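Local coordinates for MamA (PDB 3VTX), which is a tetratricopeptide-repeat protein, an all-helical scaffold of antiparallel helix pairs of the kind that commonly serves protein-protein recognition, at residues S81-M85 with I86-Q90; A109-K112 with L113-Y117; L149-G153 with K154-D158; E159-K162 with Y163-A167. All coordinates share one frame; numbering follows the deposited sequence.

Contact 1 (S81-M85 with I86-Q90)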
loop_
_atom_site.group_PDB
_atom_site.type_symbol
_atom_site.label_atom_id
_atom_site.label_comp_id
_atom_site.label_asym_id
_atom_site.label_seq_id
_atom_site.Cartn_x
_atom_site.Cartn_y
_atom_site.Cartn_z
ATOM N N SER A 81 4.005 0.132 -3.368
ATOM C CA SER A 81 4.231 0.446 -1.933
ATOM C C SER A 81 5.667 0.155 -1.488
ATOM O O SER A 81 6.315 0.964 -0.808
ATOM C CB SER A 81 3.208 -0.273 -1.031
ATOM O OG SER A 81 1.884 0.152 -1.247
ATOM N N ALA A 82 6.179 -0.992 -1.887
ATOM C CA ALA A 82 7.548 -1.384 -1.561
ATOM C C ALA A 82 8.580 -0.464 -2.183
ATOM O O ALA A 82 9.622 -0.116 -1.576
ATOM C CB ALA A 82 7.792 -2.859 -2.060
ATOM N N ASN A 83 8.330 -0.093 -3.433
ATOM C CA ASN A 83 9.220 0.818 -4.148
ATOM C C ASN A 83 9.270 2.156 -3.441
ATOM O O ASN A 83 10.348 2.759 -3.328
ATOM C CB ASN A 83 8.748 0.900 -5.613
ATOM C CG ASN A 83 9.329 -0.204 -6.469
ATOM O OD1 ASN A 83 10.553 -0.409 -6.461
ATOM N ND2 ASN A 83 8.534 -0.641 -7.414
ATOM N N PHE A 84 8.145 2.627 -2.914
ATOM C CA PHE A 84 8.166 3.885 -2.135
ATOM C C PHE A 84 9.027 3.679 -0.878
ATOM O O PHE A 84 9.813 4.542 -0.513
ATOM C CB PHE A 84 6.776 4.278 -1.772
ATOM C CG PHE A 84 6.607 5.592 -1.040
ATOM C CD1 PHE A 84 7.331 6.728 -1.379
ATOM C CD2 PHE A 84 5.569 5.707 -0.101
ATOM C CE1 PHE A 84 7.070 7.904 -0.747
ATOM C CE2 PHE A 84 5.354 6.921 0.540
ATOM C CZ PHE A 84 6.088 7.983 0.195
ATOM N N MET A 85 8.921 2.511 -0.239
ATOM C CA MET A 85 9.719 2.241 0.973
ATOM C C MET A 85 11.211 2.261 0.706
ATOM O O MET A 85 11.993 2.582 1.620
ATOM C CB MET A 85 9.323 0.903 1.623
ATOM C CG MET A 85 7.918 0.903 2.174
ATOM S SD MET A 85 7.504 -0.710 2.782
ATOM C CE MET A 85 5.719 -0.751 2.589
ATOM N N ILE A 86 11.639 1.895 -0.463
ATOM C CA ILE A 86 13.049 1.811 -0.800
ATOM C C ILE A 86 13.533 3.034 -1.614
ATOM O O ILE A 86 14.636 3.016 -2.167
ATOM C CB ILE A 86 13.413 0.513 -1.503
ATOM C CG1 ILE A 86 12.861 0.422 -2.912
ATOM C CG2 ILE A 86 13.085 -0.734 -0.595
ATOM C CD1 ILE A 86 13.740 -0.501 -3.845
ATOM N N ASP A 87 12.685 4.076 -1.630
ATOM C CA ASP A 87 13.059 5.374 -2.236
ATOM C C ASP A 87 13.204 5.293 -3.743
ATOM O O ASP A 87 14.135 5.907 -4.336
ATOM C CB ASP A 87 14.379 5.865 -1.616
ATOM C CG ASP A 87 14.481 7.343 -1.637
ATOM O OD1 ASP A 87 13.400 7.958 -1.586
ATOM O OD2 ASP A 87 15.620 7.876 -1.696
ATOM N N GLU A 88 12.357 4.502 -4.374
ATOM C CA GLU A 88 12.321 4.367 -5.845
ATOM C C GLU A 88 10.942 4.914 -6.239
ATOM O O GLU A 88 10.034 4.190 -6.507
ATOM C CB GLU A 88 12.545 2.944 -6.319
ATOM C CG GLU A 88 13.970 2.452 -6.101
ATOM C CD GLU A 88 14.987 3.249 -6.919
ATOM O OE1 GLU A 88 14.608 3.741 -8.017
ATOM O OE2 GLU A 88 16.144 3.454 -6.433
ATOM N N LYS A 89 10.836 6.244 -6.338
ATOM C CA LYS A 89 9.495 6.899 -6.373
ATOM C C LYS A 89 8.865 6.801 -7.719
ATOM O O LYS A 89 7.671 6.577 -7.793
ATOM C CB LYS A 89 9.635 8.350 -5.942
ATOM C CG LYS A 89 9.865 8.498 -4.484
ATOM C CD LYS A 89 9.998 9.904 -4.097
ATOM C CE LYS A 89 10.351 10.051 -2.653
ATOM N NZ LYS A 89 10.306 11.513 -2.272
ATOM N N GLN A 90 9.646 6.880 -8.806
ATOM C CA GLN A 90 9.021 6.669 -10.093
ATOM C C GLN A 90 8.579 5.246 -10.324
ATOM O O GLN A 90 7.564 5.008 -10.955
ATOM C CB GLN A 90 9.927 7.124 -11.242
ATOM C CG GLN A 90 9.246 7.108 -12.623
ATOM C CD GLN A 90 8.016 7.981 -12.661
ATOM O OE1 GLN A 90 8.085 9.149 -12.310
ATOM N NE2 GLN A 90 6.884 7.396 -13.020
#

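Contact 2 (A109-K112 with L113-Y117)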
loop_
_atom_site.group_PDB
_atom_site.type_symbol
_atom_site.label_atom_id
_atom_site.label_comp_id
_atom_site.label_asym_id
_atom_site.label_seq_id
_atom_site.Cartn_x
_atom_site.Cartn_y
_atom_site.Cartn_z
ATOM N N ALA A 109 -4.458 2.244 -2.983
ATOM C CA ALA A 109 -3.556 2.601 -4.033
ATOM C C ALA A 109 -3.588 4.063 -4.334
ATOM O O ALA A 109 -2.518 4.650 -4.563
ATOM C CB ALA A 109 -3.881 1.775 -5.320
ATOM N N TYR A 110 -4.774 4.676 -4.378
ATOM C CA TYR A 110 -4.847 6.093 -4.664
ATOM C C TYR A 110 -4.181 6.850 -3.483
ATOM O O TYR A 110 -3.488 7.846 -3.715
ATOM C CB TYR A 110 -6.241 6.622 -4.753
ATOM C CG TYR A 110 -6.941 6.332 -6.073
ATOM C CD1 TYR A 110 -7.906 5.364 -6.125
ATOM C CD2 TYR A 110 -6.621 7.023 -7.217
ATOM C CE1 TYR A 110 -8.577 5.110 -7.335
ATOM C CE2 TYR A 110 -7.293 6.762 -8.454
ATOM C CZ TYR A 110 -8.254 5.777 -8.462
ATOM O OH TYR A 110 -9.002 5.532 -9.662
ATOM N N TYR A 111 -4.430 6.405 -2.250
ATOM C CA TYR A 111 -3.854 7.089 -1.059
ATOM C C TYR A 111 -2.324 7.017 -1.096
ATOM O O TYR A 111 -1.643 8.044 -1.019
ATOM C CB TYR A 111 -4.411 6.616 0.258
ATOM C CG TYR A 111 -4.004 7.471 1.423
ATOM C CD1 TYR A 111 -4.290 8.819 1.389
ATOM C CD2 TYR A 111 -3.271 6.982 2.450
ATOM C CE1 TYR A 111 -3.881 9.667 2.430
ATOM C CE2 TYR A 111 -2.833 7.829 3.496
ATOM C CZ TYR A 111 -3.166 9.153 3.451
ATOM O OH TYR A 111 -2.736 9.957 4.498
ATOM N N LYS A 112 -1.798 5.836 -1.329
ATOM C CA LYS A 112 -0.343 5.675 -1.441
ATOM C C LYS A 112 0.236 6.520 -2.575
ATOM O O LYS A 112 1.328 7.151 -2.429
ATOM C CB LYS A 112 0.068 4.191 -1.635
ATOM C CG LYS A 112 -0.019 3.279 -0.410
ATOM C CD LYS A 112 1.087 3.401 0.666
ATOM C CE LYS A 112 1.354 2.012 1.328
ATOM N NZ LYS A 112 2.316 2.136 2.471
ATOM N N LEU A 113 -0.447 6.574 -3.732
ATOM C CA LEU A 113 0.001 7.336 -4.878
ATOM C C LEU A 113 0.059 8.791 -4.515
ATOM O O LEU A 113 1.019 9.482 -4.824
ATOM C CB LEU A 113 -0.975 7.126 -6.093
ATOM C CG LEU A 113 -0.578 7.947 -7.285
ATOM C CD1 LEU A 113 0.807 7.481 -7.945
ATOM C CD2 LEU A 113 -1.764 7.802 -8.331
ATOM N N GLY A 114 -0.943 9.235 -3.786
ATOM C CA GLY A 114 -0.947 10.600 -3.299
ATOM C C GLY A 114 0.220 10.916 -2.339
ATOM O O GLY A 114 0.892 11.975 -2.477
ATOM N N LEU A 115 0.521 9.964 -1.454
ATOM C CA LEU A 115 1.633 10.094 -0.523
ATOM C C LEU A 115 2.926 10.205 -1.324
ATOM O O LEU A 115 3.810 11.062 -1.005
ATOM C CB LEU A 115 1.723 8.937 0.443
ATOM C CG LEU A 115 0.579 8.892 1.466
ATOM C CD1 LEU A 115 0.801 7.620 2.329
ATOM C CD2 LEU A 115 0.450 10.163 2.401
ATOM N N VAL A 116 3.091 9.376 -2.326
ATOM C CA VAL A 116 4.301 9.400 -3.145
ATOM C C VAL A 116 4.421 10.793 -3.861
ATOM O O VAL A 116 5.494 11.456 -3.743
ATOM C CB VAL A 116 4.356 8.268 -4.140
ATOM C CG1 VAL A 116 5.669 8.353 -5.007
ATOM C CG2 VAL A 116 4.336 6.929 -3.483
ATOM N N TYR A 117 3.376 11.243 -4.515
ATOM C CA TYR A 117 3.387 12.544 -5.207
ATOM C C TYR A 117 3.677 13.682 -4.266
ATOM O O TYR A 117 4.543 14.505 -4.518
ATOM C CB TYR A 117 2.089 12.801 -5.871
ATOM C CG TYR A 117 1.916 12.121 -7.230
ATOM C CD1 TYR A 117 2.909 12.135 -8.228
ATOM C CD2 TYR A 117 0.674 11.576 -7.541
ATOM C CE1 TYR A 117 2.662 11.531 -9.466
ATOM C CE2 TYR A 117 0.454 10.979 -8.789
ATOM C CZ TYR A 117 1.436 10.985 -9.711
ATOM O OH TYR A 117 1.140 10.401 -10.927
#

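Contact 3 (L149-G153 with K154-D158)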
loop_
_atom_site.group_PDB
_atom_site.type_symbol
_atom_site.label_atom_id
_atom_site.label_comp_id
_atom_site.label_asym_id
_atom_site.label_seq_id
_atom_site.Cartn_x
_atom_site.Cartn_y
_atom_site.Cartn_z
ATOM N N LEU A 149 -2.085 19.087 4.051
ATOM C CA LEU A 149 -0.616 19.234 4.010
ATOM C C LEU A 149 -0.182 19.625 2.578
ATOM O O LEU A 149 0.735 20.439 2.372
ATOM C CB LEU A 149 0.052 17.989 4.440
ATOM C CG LEU A 149 1.617 17.960 4.388
ATOM C CD1 LEU A 149 2.119 18.940 5.461
ATOM C CD2 LEU A 149 2.175 16.579 4.658
ATOM N N ALA A 150 -0.811 19.017 1.593
ATOM C CA ALA A 150 -0.505 19.344 0.170
ATOM C C ALA A 150 -0.791 20.793 -0.130
ATOM O O ALA A 150 0.013 21.449 -0.832
ATOM C CB ALA A 150 -1.224 18.407 -0.807
ATOM N N TYR A 151 -1.907 21.326 0.355
ATOM C CA TYR A 151 -2.189 22.755 0.193
ATOM C C TYR A 151 -1.170 23.641 0.899
ATOM O O TYR A 151 -0.765 24.640 0.329
ATOM C CB TYR A 151 -3.618 23.123 0.652
ATOM C CG TYR A 151 -4.595 22.850 -0.413
ATOM C CD1 TYR A 151 -4.616 23.594 -1.600
ATOM C CD2 TYR A 151 -5.612 21.893 -0.231
ATOM C CE1 TYR A 151 -5.547 23.295 -2.576
ATOM C CE2 TYR A 151 -6.542 21.601 -1.214
ATOM C CZ TYR A 151 -6.532 22.335 -2.368
ATOM O OH TYR A 151 -7.405 22.035 -3.389
ATOM N N GLU A 152 -0.724 23.272 2.110
ATOM C CA GLU A 152 0.382 23.983 2.740
ATOM C C GLU A 152 1.634 23.938 1.845
ATOM O O GLU A 152 2.365 24.942 1.757
ATOM C CB GLU A 152 0.633 23.442 4.163
ATOM C CG GLU A 152 2.066 23.673 4.654
ATOM C CD GLU A 152 2.358 25.047 5.301
ATOM O OE1 GLU A 152 1.489 25.907 5.127
ATOM O OE2 GLU A 152 3.500 25.191 5.959
ATOM N N GLY A 153 1.869 22.801 1.203
ATOM C CA GLY A 153 3.006 22.628 0.303
ATOM C C GLY A 153 2.966 23.614 -0.862
ATOM O O GLY A 153 4.003 24.105 -1.311
ATOM N N LYS A 154 1.760 23.915 -1.300
ATOM C CA LYS A 154 1.527 24.936 -2.380
ATOM C C LYS A 154 1.545 26.366 -1.917
ATOM O O LYS A 154 1.328 27.305 -2.714
ATOM C CB LYS A 154 0.095 24.687 -2.967
ATOM C CG LYS A 154 0.003 23.481 -3.691
ATOM C CD LYS A 154 -1.422 23.138 -4.199
ATOM C CE LYS A 154 -2.085 24.213 -5.104
ATOM N NZ LYS A 154 -1.633 24.158 -6.446
ATOM N N GLY A 155 1.628 26.565 -0.638
ATOM C CA GLY A 155 1.596 27.874 -0.039
ATOM C C GLY A 155 0.215 28.444 0.092
ATOM O O GLY A 155 0.091 29.661 0.167
ATOM N N LEU A 156 -0.831 27.598 0.106
ATOM C CA LEU A 156 -2.224 27.980 0.212
ATOM C C LEU A 156 -2.741 27.597 1.605
ATOM O O LEU A 156 -3.497 26.601 1.768
ATOM C CB LEU A 156 -3.069 27.324 -0.886
ATOM C CG LEU A 156 -2.768 27.692 -2.369
ATOM C CD1 LEU A 156 -3.582 26.926 -3.391
ATOM C CD2 LEU A 156 -2.818 29.244 -2.508
ATOM N N ARG A 157 -2.382 28.418 2.593
ATOM C CA ARG A 157 -2.614 28.053 3.994
ATOM C C ARG A 157 -4.093 28.101 4.341
ATOM O O ARG A 157 -4.619 27.348 5.157
ATOM C CB ARG A 157 -1.812 28.960 4.923
ATOM C CG ARG A 157 -0.555 28.240 5.396
ATOM C CD ARG A 157 0.163 28.870 6.568
ATOM N NE ARG A 157 1.378 28.138 6.700
ATOM C CZ ARG A 157 2.303 28.428 7.553
ATOM N NH1 ARG A 157 2.147 29.506 8.347
ATOM N NH2 ARG A 157 3.374 27.650 7.623
ATOM N N ASP A 158 -4.832 28.988 3.723
ATOM C CA ASP A 158 -6.278 29.008 4.009
ATOM C C ASP A 158 -6.985 27.734 3.580
ATOM O O ASP A 158 -7.764 27.213 4.354
ATOM C CB ASP A 158 -6.946 30.211 3.294
ATOM C CG ASP A 158 -6.590 31.557 3.905
ATOM O OD1 ASP A 158 -6.092 31.654 5.051
ATOM O OD2 ASP A 158 -6.939 32.598 3.206
#

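Contact 4 (E159-K162 with Y163-A167)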
loop_
_atom_site.group_PDB
_atom_site.type_symbol
_atom_site.label_atom_id
_atom_site.label_comp_id
_atom_site.label_asym_id
_atom_site.label_seq_id
_atom_site.Cartn_x
_atom_site.Cartn_y
_atom_site.Cartn_z
ATOM N N GLU A 159 -6.663 27.206 2.407
ATOM C CA GLU A 159 -7.228 25.952 1.922
ATOM C C GLU A 159 -6.723 24.795 2.804
ATOM O O GLU A 159 -7.481 23.914 3.127
ATOM C CB GLU A 159 -6.881 25.629 0.471
ATOM C CG GLU A 159 -7.714 26.240 -0.612
ATOM C CD GLU A 159 -9.220 26.041 -0.427
ATOM O OE1 GLU A 159 -9.763 24.942 -0.719
ATOM O OE2 GLU A 159 -9.826 27.014 0.023
ATOM N N ALA A 160 -5.446 24.866 3.236
ATOM C CA ALA A 160 -4.878 23.861 4.119
ATOM C C ALA A 160 -5.703 23.766 5.372
ATOM O O ALA A 160 -6.134 22.697 5.724
ATOM C CB ALA A 160 -3.361 24.130 4.460
ATOM N N VAL A 161 -5.973 24.908 6.009
ATOM C CA VAL A 161 -6.652 24.898 7.282
ATOM C C VAL A 161 -8.120 24.491 7.102
ATOM O O VAL A 161 -8.650 23.771 7.940
ATOM C CB VAL A 161 -6.542 26.283 7.970
ATOM C CG1 VAL A 161 -7.539 26.382 9.100
ATOM C CG2 VAL A 161 -5.098 26.528 8.439
ATOM N N LYS A 162 -8.685 24.739 5.949
ATOM C CA LYS A 162 -10.027 24.269 5.630
ATOM C C LYS A 162 -10.087 22.728 5.707
ATOM O O LYS A 162 -11.024 22.131 6.313
ATOM C CB LYS A 162 -10.471 24.703 4.197
ATOM C CG LYS A 162 -11.697 24.011 3.700
ATOM C CD LYS A 162 -12.265 24.711 2.392
ATOM C CE LYS A 162 -12.875 23.678 1.404
ATOM N NZ LYS A 162 -12.813 24.154 -0.090
ATOM N N TYR A 163 -9.051 22.052 5.183
ATOM C CA TYR A 163 -9.040 20.566 5.194
ATOM C C TYR A 163 -8.642 19.982 6.525
ATOM O O TYR A 163 -9.215 18.957 6.899
ATOM C CB TYR A 163 -8.144 20.057 4.086
ATOM C CG TYR A 163 -8.952 20.007 2.774
ATOM C CD1 TYR A 163 -8.974 21.082 1.928
ATOM C CD2 TYR A 163 -9.621 18.847 2.411
ATOM C CE1 TYR A 163 -9.726 21.056 0.760
ATOM C CE2 TYR A 163 -10.373 18.805 1.218
ATOM C CZ TYR A 163 -10.391 19.919 0.421
ATOM O OH TYR A 163 -11.121 19.983 -0.769
ATOM N N PHE A 164 -7.702 20.628 7.225
ATOM C CA PHE A 164 -7.438 20.237 8.609
ATOM C C PHE A 164 -8.682 20.288 9.485
ATOM O O PHE A 164 -8.984 19.396 10.273
ATOM C CB PHE A 164 -6.327 21.035 9.222
ATOM C CG PHE A 164 -4.963 20.814 8.521
ATOM C CD1 PHE A 164 -4.481 19.569 8.358
ATOM C CD2 PHE A 164 -4.201 21.883 8.162
ATOM C CE1 PHE A 164 -3.224 19.335 7.768
ATOM C CE2 PHE A 164 -2.946 21.656 7.584
ATOM C CZ PHE A 164 -2.501 20.380 7.386
ATOM N N LYS A 165 -9.480 21.362 9.282
ATOM C CA LYS A 165 -10.729 21.501 9.985
ATOM C C LYS A 165 -11.739 20.461 9.524
ATOM O O LYS A 165 -12.516 19.932 10.377
ATOM C CB LYS A 165 -11.258 22.893 9.732
ATOM C CG LYS A 165 -10.675 23.940 10.661
ATOM C CD LYS A 165 -11.236 25.325 10.371
ATOM C CE LYS A 165 -10.582 26.352 11.222
ATOM N NZ LYS A 165 -11.478 27.633 11.616
ATOM N N LYS A 166 -11.777 20.091 8.267
ATOM C CA LYS A 166 -12.678 19.041 7.793
ATOM C C LYS A 166 -12.371 17.746 8.490
ATOM O O LYS A 166 -13.289 17.001 8.889
ATOM C CB LYS A 166 -12.709 18.747 6.303
ATOM C CG LYS A 166 -13.282 19.817 5.427
ATOM C CD LYS A 166 -13.109 19.356 3.905
ATOM C CE LYS A 166 -13.439 20.398 2.878
ATOM N NZ LYS A 166 -14.905 20.323 2.641
ATOM N N ALA A 167 -11.079 17.430 8.639
ATOM C CA ALA A 167 -10.692 16.236 9.350
ATOM C C ALA A 167 -11.240 16.236 10.775
ATOM O O ALA A 167 -11.672 15.238 11.259
ATOM C CB ALA A 167 -9.102 16.092 9.389
#

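Contact 1 (S81-M85 with I86-Q90)
Asn83 and Glu88 meet where helix 73-85 ends and the chain turns into helix 89-102. The tight part is the backbone: Glu88 N reaches back to Asn83 O at 2.9 Å in a nearly straight bond, while Asp87 N meets Phe84 O at 3.1 Å from above the carbonyl plane. Ile86 N bonds to Ala82 O at 3.1 Å and only weakly to Asn83 O, so Asn83 O takes two donors, one strong and one weak. Side chains fill in beside this wrapped turn. Asn83 and Ile86 run alongside each other, and Ile86 CG1, placed between its backbone N and carbonyl carbon (chi1 70°), rests 3.5 Å from Asn83 O. The amide of Asn83 stands steeply to the Glu88 carboxylate, its OD1 reaching Glu88 CB at 3.9 Å. Inward, Asn83 is buried against Ile59, Ala91 and Ala92. Toward helix 107-119, Lys89 makes a light contact at the edge of the Phe84 ring, with CE 4.4 Å from Phe84 CE1, and carries its NZ on to Ser119 of that helix. The loose side faces solvent: Met85, Asp87 and Glu88 are exposed, and the carboxylate of Glu88 leads away from the turn. With Asp87 at positive phi (68°) as the C-prime residue and Glu88 at the following N-cap position, the arrangement is a Schellman motif, here forming the tight turn between the two helices of a TPR pair.

Contact 2 (A109-K112 with L113-Y117)
Tyr111 and Leu115 sit one turn apart on helix 107-119, where four i to i+4 bonds run in succession, from Leu113 N to Ala109 O through to Val116 N to Lys112 O at 2.8 Å. The Leu115 N to Tyr111 O bond, 2.9 Å long, lies nearly along the C=O axis. The two side chains cross. Tyr111 swings its ring along the helix toward Leu115, with CG trans to the backbone N (chi1 -170°), and Leu115 lies over one face of that ring, its CG 4.1 Å above the plane and displaced toward the rim. The two methyls divide the ring: Leu115 CD1 touches Tyr111 CE2 at 3.8 Å, whereas Leu115 CD2 reaches the phenol end, 3.8 Å from Tyr111 OH. The Tyr111 hydroxyl is hydrogen-bonded to Ser146 and Arg142 of helix 141-153, and Phe140 meets its ring edge-to-face. The tyrosine is therefore held at ring and hydroxyl alike, its ring by apolar contact with Leu115 and its buried oxygen by polar partners on helix 141-153, which should restrict rotation of the ring.

Contact 3 (L149-G153 with K154-D158)
Glu152 and Arg157 lie side by side across the turn, their carboxylate and guanidinium planes only 18° apart. Arg157 grips side-on: NE gives a bond to Glu152 OE1 at 2.7 Å and NH2 one to Glu152 OE2 at 3.0 Å, both nearly straight and both meeting the carboxylate on its syn side. This two-pronged salt bridge should limit the rotation of both flat groups. The Glu152 chain bends at chi2 (85°) to turn its carboxylate toward the arginine, whose own chain runs extended from CG to NE. Tyr151 and Leu156 instead meet at a slant, Leu156 CD1 coming to the ring edge 3.9 Å from Tyr151 CD1. Lys154 CD lies 4.1 Å from Tyr151 CD1, and the lysine then bends away to a salt bridge with Asp124. In the backbone, Gly155 has positive phi and closes a Schellman motif: Leu156 N bonds to Tyr151 O at 3.0 Å, and Gly155 N to Glu152 O at 3.0 Å. The turn thus joins helix 141-153 to helix 157-169; helix 123-136 packs against Ala150, Tyr151 and Lys154 through Ile127, while Ala160 of helix 157-169 touches Tyr151 and Glu152.

Contact 4 (E159-K162 with Y163-A167)
Helix 157-169, the second helix of the TPR pair it forms with helix 141-153, carries Glu159 and Tyr163 one turn apart and pointing the same way. Their flat groups stand at 78°, with Glu159 OE1 4.2 Å from Tyr163 CE1, and the ring also sets its edge, in plane, against a backbone oxygen: Tyr163 CD1 is 3.4 Å from Glu159 O. That same oxygen accepts Tyr163 N in the helical bond. One face of the Tyr163 ring is met by Lys166 CE, 3.8 Å above the plane and offset toward the rim. Lys162 leaves its backbone with CG opposite the N (chi1 167°), and its NZ forms a salt bridge with Glu159 OE1 at 3.2 Å, on the syn lone pair of the carboxylate. The side chains of Lys162 and Lys166 lie alongside each other, Lys162 CE 3.6 Å from Lys166 CE. Lys162 NZ and Lys166 NZ are 5.1 Å apart, not in contact; the carboxylate of Glu159 probably eases this closeness of like charges. In the TPR arrangement this helix packs on helix 141-153 through Glu159, which touches Tyr151, and through Tyr163, which touches Ile147. Phe164 N bonds to Ala160 O in an almost straight line, and its ring lies beside the same turn, Phe164 CE2 4.0 Å from Ala160 CB. On the exposed flank Val161 and Lys165 cross, Val161 CG1 resting 3.7 Å from Lys165 CE on the extended aliphatic chain, while Lys165 N bonds to Val161 O.

How the contacts relate
From the N terminus the contacts follow in series; none nests in or crosses another. Contact 1 closes the turn between helices 73-85 and 89-102, and contact 2 lies within the next helix, 107-119. These two touch: Phe84 packs on Val116 and Ser81 on Lys112, tying neighbouring TPR pairs together. Contact 3 closes the corresponding turn between helices 141-153 and 157-169, and contact 4 continues along helix 157-169, touching contact 3 where, for example, Leu149 meets Phe164. Between contacts 2 and 3 the nearest atoms are about 7 Å apart, and helix 141-153, which packs on contact 2 and ends in contact 3, bridges them. Contacts 1 and 4 lie farthest apart, their centres 28 Å distant.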